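Local coordinates for protein transcriptional activator, putative (Pyrococcus furiosus, PDB 1RTW) that is of unknown function but is a putative transcriptional activator with the mostly helical fold of the TENA/THI-4/PQQC family, with four chains in its assembly, at residues B[1-6]-B[124-129]; B[118-123]-B[188-193]. All coordinates share one frame; numbering follows the deposited sequence.

Contact 1 of 2, residues B[1-6]-B[124-129]; sequences MFSEEL and ALYCEE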
loop_
_atom_site.group_PDB
_atom_site.type_symbol
_atom_site.label_atom_id
_atom_site.label_comp_id
_atom_site.label_asym_id
_atom_site.label_seq_id
_atom_site.Cartn_x
_atom_site.Cartn_y
_atom_site.Cartn_z
HETATM N N MSE B 1 -23.993 -20.139 2.664
HETATM C CA MSE B 1 -24.086 -18.678 2.391
HETATM C C MSE B 1 -23.304 -17.910 3.441
HETATM O O MSE B 1 -23.812 -17.624 4.525
HETATM C CB MSE B 1 -25.545 -18.234 2.385
HETATM C CG MSE B 1 -25.733 -16.771 2.054
HETATM SE SE MSE B 1 -27.395 -16.458 1.157
HETATM C CE MSE B 1 -26.816 -16.829 -0.657
ATOM N N PHE B 2 -22.065 -17.578 3.084
ATOM C CA PHE B 2 -21.124 -16.866 3.942
ATOM C C PHE B 2 -21.725 -15.679 4.702
ATOM O O PHE B 2 -21.554 -15.564 5.914
ATOM C CB PHE B 2 -19.940 -16.407 3.092
ATOM C CG PHE B 2 -18.703 -16.087 3.877
ATOM C CD1 PHE B 2 -18.128 -17.040 4.711
ATOM C CD2 PHE B 2 -18.069 -14.853 3.729
ATOM C CE1 PHE B 2 -16.930 -16.776 5.385
ATOM C CE2 PHE B 2 -16.868 -14.575 4.400
ATOM C CZ PHE B 2 -16.298 -15.544 5.229
ATOM N N SER B 3 -22.448 -14.822 3.986
ATOM C CA SER B 3 -23.072 -13.636 4.572
ATOM C C SER B 3 -23.962 -13.955 5.765
ATOM O O SER B 3 -23.846 -13.335 6.821
ATOM C CB SER B 3 -23.876 -12.878 3.514
ATOM O OG SER B 3 -24.886 -13.698 2.962
ATOM N N GLU B 4 -24.857 -14.920 5.587
ATOM C CA GLU B 4 -25.755 -15.322 6.654
ATOM C C GLU B 4 -24.975 -15.995 7.774
ATOM O O GLU B 4 -25.307 -15.839 8.950
ATOM C CB GLU B 4 -26.865 -16.216 6.110
ATOM C CG GLU B 4 -27.837 -15.445 5.213
ATOM C CD GLU B 4 -29.033 -16.262 4.746
ATOM O OE1 GLU B 4 -29.231 -17.398 5.233
ATOM O OE2 GLU B 4 -29.784 -15.757 3.884
ATOM N N GLU B 5 -23.899 -16.685 7.412
ATOM C CA GLU B 5 -23.059 -17.337 8.406
ATOM C C GLU B 5 -22.423 -16.270 9.294
ATOM O O GLU B 5 -22.467 -16.360 10.524
ATOM C CB GLU B 5 -21.959 -18.149 7.729
ATOM C CG GLU B 5 -22.448 -19.383 6.994
ATOM C CD GLU B 5 -21.337 -20.104 6.241
ATOM O OE1 GLU B 5 -20.148 -19.958 6.612
ATOM O OE2 GLU B 5 -21.658 -20.819 5.267
ATOM N N LEU B 6 -21.831 -15.264 8.653
ATOM C CA LEU B 6 -21.181 -14.161 9.348
ATOM C C LEU B 6 -22.117 -13.521 10.361
ATOM O O LEU B 6 -21.749 -13.326 11.517
ATOM C CB LEU B 6 -20.719 -13.110 8.341
ATOM C CG LEU B 6 -19.556 -13.515 7.438
ATOM C CD1 LEU B 6 -19.297 -12.414 6.440
ATOM C CD2 LEU B 6 -18.307 -13.795 8.265
ATOM N N ALA B 124 -15.175 -6.749 5.346
ATOM C CA ALA B 124 -15.299 -5.575 6.218
ATOM C C ALA B 124 -16.302 -4.579 5.627
ATOM O O ALA B 124 -17.088 -3.966 6.360
ATOM C CB ALA B 124 -13.947 -4.900 6.418
ATOM N N LEU B 125 -16.283 -4.443 4.299
ATOM C CA LEU B 125 -17.192 -3.542 3.614
ATOM C C LEU B 125 -18.634 -3.975 3.871
ATOM O O LEU B 125 -19.455 -3.176 4.314
ATOM C CB LEU B 125 -16.914 -3.521 2.111
ATOM C CG LEU B 125 -17.920 -2.697 1.291
ATOM C CD1 LEU B 125 -17.793 -1.222 1.651
ATOM C CD2 LEU B 125 -17.660 -2.895 -0.170
ATOM N N TYR B 126 -18.921 -5.250 3.616
ATOM C CA TYR B 126 -20.257 -5.802 3.822
ATOM C C TYR B 126 -20.758 -5.517 5.223
ATOM O O TYR B 126 -21.850 -4.984 5.404
ATOM C CB TYR B 126 -20.264 -7.324 3.600
ATOM C CG TYR B 126 -21.606 -7.967 3.895
ATOM C CD1 TYR B 126 -22.764 -7.519 3.263
ATOM C CD2 TYR B 126 -21.721 -8.996 4.828
ATOM C CE1 TYR B 126 -23.999 -8.073 3.550
ATOM C CE2 TYR B 126 -22.959 -9.568 5.124
ATOM C CZ TYR B 126 -24.096 -9.096 4.481
ATOM O OH TYR B 126 -25.335 -9.631 4.765
ATOM N N CYS B 127 -19.954 -5.903 6.205
ATOM C CA CYS B 127 -20.285 -5.708 7.607
ATOM C C CYS B 127 -20.681 -4.264 7.926
ATOM O O CYS B 127 -21.743 -4.018 8.483
ATOM C CB CYS B 127 -19.101 -6.152 8.467
ATOM S SG CYS B 127 -19.379 -6.084 10.237
ATOM N N GLU B 128 -19.831 -3.314 7.554
ATOM C CA GLU B 128 -20.083 -1.889 7.782
ATOM C C GLU B 128 -21.379 -1.371 7.140
ATOM O O GLU B 128 -22.089 -0.552 7.724
ATOM C CB GLU B 128 -18.897 -1.075 7.245
ATOM C CG GLU B 128 -19.259 0.337 6.734
ATOM C CD GLU B 128 -18.468 0.757 5.500
ATOM O OE1 GLU B 128 -17.742 -0.065 4.916
ATOM O OE2 GLU B 128 -18.554 1.927 5.101
ATOM N N GLU B 129 -21.641 -1.788 5.905
ATOM C CA GLU B 129 -22.843 -1.332 5.206
ATOM C C GLU B 129 -24.086 -2.024 5.726
ATOM O O GLU B 129 -25.102 -1.386 5.958
ATOM C CB GLU B 129 -22.712 -1.538 3.688
ATOM C CG GLU B 129 -21.453 -0.929 3.056
ATOM C CD GLU B 129 -21.383 0.591 3.174
ATOM O OE1 GLU B 129 -21.716 1.113 4.241
ATOM O OE2 GLU B 129 -20.959 1.274 2.222
#
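Ser3 meets the phenol end of Tyr126, and this pair makes up most of the contact. The serine reaches it with its methylene: Ser3 CB lies 3.8 Å from both Tyr126 OH and Tyr126 CE2. It is a van der Waals touch against the CE2, CZ and OH end of the phenol, reached obliquely, and the two hydroxyls do not bond to each other; Ser3 OG is hydrogen-bonded elsewhere. Leu6, one turn further along, adds a looser apolar touch from the same helix, its CD1 4.5 Å from Tyr126 CD2. With CG anti to the backbone N (chi1 176°), the tyrosine side chain stretches out from its helix and spans much of the distance between the two backbones, whose closest CA atoms, those of Ser3 and Tyr126, are 8.4 Å apart. Leu6 is held in turn by its own helix: its N bonds to Phe2 O at 2.8 Å, and its CG sits 4.1 Å above the Phe2 ring plane, over the ring centre. Further out, Asn173 OD1 hydrogen-bonds Ser3 N, tying the first turn of helix 2-8 to helix 159-176, whose Glu169 touches the side chains of both Ser3 and Tyr126. The contact thus joins the short N-terminal helix 2-8 to helix 118-142 of the all-helical TENA/THI-4/PQQC fold, flanked by helices 159-176 and 181-201, while helices 33-60 and 100-115 pack against other residues of segment 124-129.

Contact 2 of 2, residues B[118-123]-B[188-193]; sequences FLEGFT and REVFKE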
loop_
_atom_site.group_PDB
_atom_site.type_symbol
_atom_site.label_atom_id
_atom_site.label_comp_id
_atom_site.label_asym_id
_atom_site.label_seq_id
_atom_site.Cartn_x
_atom_site.Cartn_y
_atom_site.Cartn_z
ATOM N N PHE B 118 -8.148 -9.469 -0.241
ATOM C CA PHE B 118 -9.304 -8.765 -0.792
ATOM C C PHE B 118 -10.583 -9.219 -0.081
ATOM O O PHE B 118 -11.448 -8.399 0.249
ATOM C CB PHE B 118 -9.427 -9.001 -2.302
ATOM C CG PHE B 118 -10.562 -8.247 -2.940
ATOM C CD1 PHE B 118 -10.560 -6.859 -2.965
ATOM C CD2 PHE B 118 -11.636 -8.920 -3.510
ATOM C CE1 PHE B 118 -11.597 -6.158 -3.539
ATOM C CE2 PHE B 118 -12.685 -8.222 -4.092
ATOM C CZ PHE B 118 -12.664 -6.840 -4.104
ATOM N N LEU B 119 -10.645 -10.522 0.207
ATOM C CA LEU B 119 -11.773 -11.149 0.881
ATOM C C LEU B 119 -12.037 -10.507 2.243
ATOM O O LEU B 119 -13.182 -10.225 2.603
ATOM C CB LEU B 119 -11.502 -12.651 1.048
ATOM C CG LEU B 119 -12.568 -13.428 1.834
ATOM C CD1 LEU B 119 -13.876 -13.486 1.037
ATOM C CD2 LEU B 119 -12.066 -14.832 2.179
ATOM N N GLU B 120 -10.983 -10.339 3.029
ATOM C CA GLU B 120 -11.114 -9.703 4.337
ATOM C C GLU B 120 -11.631 -8.268 4.159
ATOM O O GLU B 120 -12.529 -7.814 4.878
ATOM C CB GLU B 120 -9.761 -9.662 5.033
ATOM C CG GLU B 120 -9.199 -11.027 5.467
ATOM C CD GLU B 120 -7.816 -10.898 6.102
ATOM O OE1 GLU B 120 -6.829 -10.647 5.370
ATOM O OE2 GLU B 120 -7.713 -11.030 7.341
ATOM N N GLY B 121 -11.068 -7.573 3.176
ATOM C CA GLY B 121 -11.468 -6.210 2.913
ATOM C C GLY B 121 -12.928 -6.110 2.519
ATOM O O GLY B 121 -13.676 -5.305 3.076
ATOM N N PHE B 122 -13.336 -6.939 1.565
ATOM C CA PHE B 122 -14.714 -6.934 1.103
ATOM C C PHE B 122 -15.653 -7.382 2.220
ATOM O O PHE B 122 -16.776 -6.897 2.317
ATOM C CB PHE B 122 -14.879 -7.805 -0.149
ATOM C CG PHE B 122 -15.999 -7.352 -1.044
ATOM C CD1 PHE B 122 -15.806 -6.310 -1.936
ATOM C CD2 PHE B 122 -17.262 -7.921 -0.953
ATOM C CE1 PHE B 122 -16.854 -5.837 -2.719
ATOM C CE2 PHE B 122 -18.313 -7.454 -1.735
ATOM C CZ PHE B 122 -18.109 -6.407 -2.619
ATOM N N THR B 123 -15.183 -8.288 3.076
ATOM C CA THR B 123 -15.990 -8.746 4.199
ATOM C C THR B 123 -16.215 -7.558 5.137
ATOM O O THR B 123 -17.331 -7.355 5.637
ATOM C CB THR B 123 -15.303 -9.926 4.960
ATOM O OG1 THR B 123 -15.260 -11.073 4.109
ATOM C CG2 THR B 123 -16.069 -10.302 6.206
ATOM N N ARG B 188 -13.808 -14.088 8.636
ATOM C CA ARG B 188 -14.757 -14.221 9.742
ATOM C C ARG B 188 -14.291 -13.357 10.910
ATOM O O ARG B 188 -15.096 -12.663 11.540
ATOM C CB ARG B 188 -14.896 -15.681 10.196
ATOM C CG ARG B 188 -15.538 -16.604 9.169
ATOM C CD ARG B 188 -15.713 -18.024 9.716
ATOM N NE ARG B 188 -15.843 -19.029 8.658
ATOM C CZ ARG B 188 -16.982 -19.347 8.045
ATOM N NH1 ARG B 188 -18.115 -18.745 8.382
ATOM N NH2 ARG B 188 -16.986 -20.250 7.070
ATOM N N GLU B 189 -12.984 -13.384 11.168
ATOM C CA GLU B 189 -12.393 -12.603 12.247
ATOM C C GLU B 189 -12.551 -11.104 12.006
ATOM O O GLU B 189 -12.854 -10.352 12.928
ATOM C CB GLU B 189 -10.907 -12.942 12.423
ATOM C CG GLU B 189 -10.639 -14.203 13.245
ATOM C CD GLU B 189 -11.233 -14.136 14.653
ATOM O OE1 GLU B 189 -11.224 -13.046 15.270
ATOM O OE2 GLU B 189 -11.719 -15.180 15.140
ATOM N N VAL B 190 -12.323 -10.670 10.770
ATOM C CA VAL B 190 -12.461 -9.263 10.440
ATOM C C VAL B 190 -13.910 -8.818 10.628
ATOM O O VAL B 190 -14.159 -7.749 11.191
ATOM C CB VAL B 190 -11.935 -8.951 9.013
ATOM C CG1 VAL B 190 -12.311 -7.548 8.598
ATOM C CG2 VAL B 190 -10.421 -9.079 8.987
ATOM N N PHE B 191 -14.857 -9.662 10.216
ATOM C CA PHE B 191 -16.281 -9.342 10.360
ATOM C C PHE B 191 -16.629 -9.139 11.839
ATOM O O PHE B 191 -17.374 -8.219 12.199
ATOM C CB PHE B 191 -17.160 -10.449 9.751
ATOM C CG PHE B 191 -18.634 -10.100 9.700
ATOM C CD1 PHE B 191 -19.456 -10.288 10.815
ATOM C CD2 PHE B 191 -19.189 -9.547 8.547
ATOM C CE1 PHE B 191 -20.806 -9.923 10.783
ATOM C CE2 PHE B 191 -20.534 -9.179 8.502
ATOM C CZ PHE B 191 -21.346 -9.367 9.623
ATOM N N LYS B 192 -16.085 -10.011 12.686
ATOM C CA LYS B 192 -16.302 -9.939 14.126
ATOM C C LYS B 192 -15.751 -8.631 14.682
ATOM O O LYS B 192 -16.431 -7.923 15.427
ATOM C CB LYS B 192 -15.610 -11.115 14.821
ATOM C CG LYS B 192 -15.617 -11.050 16.343
ATOM C CD LYS B 192 -14.995 -12.298 16.958
ATOM C CE LYS B 192 -15.796 -13.542 16.596
ATOM N NZ LYS B 192 -15.130 -14.792 17.054
ATOM N N GLU B 193 -14.526 -8.304 14.289
ATOM C CA GLU B 193 -13.870 -7.098 14.759
ATOM C C GLU B 193 -14.603 -5.847 14.270
ATOM O O GLU B 193 -14.804 -4.914 15.048
ATOM C CB GLU B 193 -12.396 -7.108 14.329
ATOM C CG GLU B 193 -11.496 -6.102 15.041
ATOM C CD GLU B 193 -11.305 -6.374 16.538
ATOM O OE1 GLU B 193 -10.725 -5.499 17.223
ATOM O OE2 GLU B 193 -11.707 -7.457 17.031
#
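The first torsion of Thr123 (chi1 -67°) sets OG1 anti to the carbonyl carbon and leaves CG2 anti to the backbone N, while Val190 (chi1 170°) directs CG1 anti to its own N and sets CG2 beside that N. These choices put methyl groups at both points of contact. Thr123 CG2 comes up to Phe191, 3.7 Å from Phe191 CB and 4.0 Å from Phe191 CD2, near the ring plane, so the methyl sits at the ring's edge; the two side chains cross at about a right angle. The hydroxyl of Thr123 is turned back into its own helix, where OG1 donates to Leu119 O at 2.7 Å. That carbonyl also accepts Thr123 N at 2.8 Å, the two donors reaching it from opposite faces of its plane, which fixes the rotation of the threonine and satisfies its buried hydroxyl. At the other point Val190 crosses Glu120, again at about a right angle: its CG1 touches Glu120 O at 3.7 Å, and its CG2 lies 3.7 Å from Glu120 OE2. This is an apolar approach to a carboxylate whose other oxygen, OE1, accepts a hydrogen bond from Ser117 N. Ala187 packs on Thr123 and Leu119, extending the interface along helix 181-201; Phe2 and Leu6 of helix 2-8 also cover Thr123. Glu193 turns to Lys103 of the second subunit, with which it forms a salt bridge. Backbones approach to 6.2 Å at the CA atoms of Thr123 and Phe191. Helices 118-142 and 181-201 thus pack closely through a threonine methyl, a valine and a phenylalanine edge, an interhelical contact within the all-helical TENA/THI-4/PQQC fold.

From the N terminus, the chain passes through helix 2-8 and a long run of helices before reaching helix 118-142, where contact 1 closes a loop of 117 intervening residues. Contact 2 starts on the turns of that helix just before 124-129 and closes a second loop, of 64 residues, at helix 181-201. The segments alternate, so the loops cross rather than nest. Helix 118-142 serves both, and the centres are 8 Å apart. Segments 1-6 and 188-193 also meet each other: Glu5 OE1 forms a 3.0 Å salt bridge with Arg188 NH1, and Leu6 packs on Phe191. Together the two contacts tie the N-terminal helix, helix 118-142 and helix 181-201 to one another.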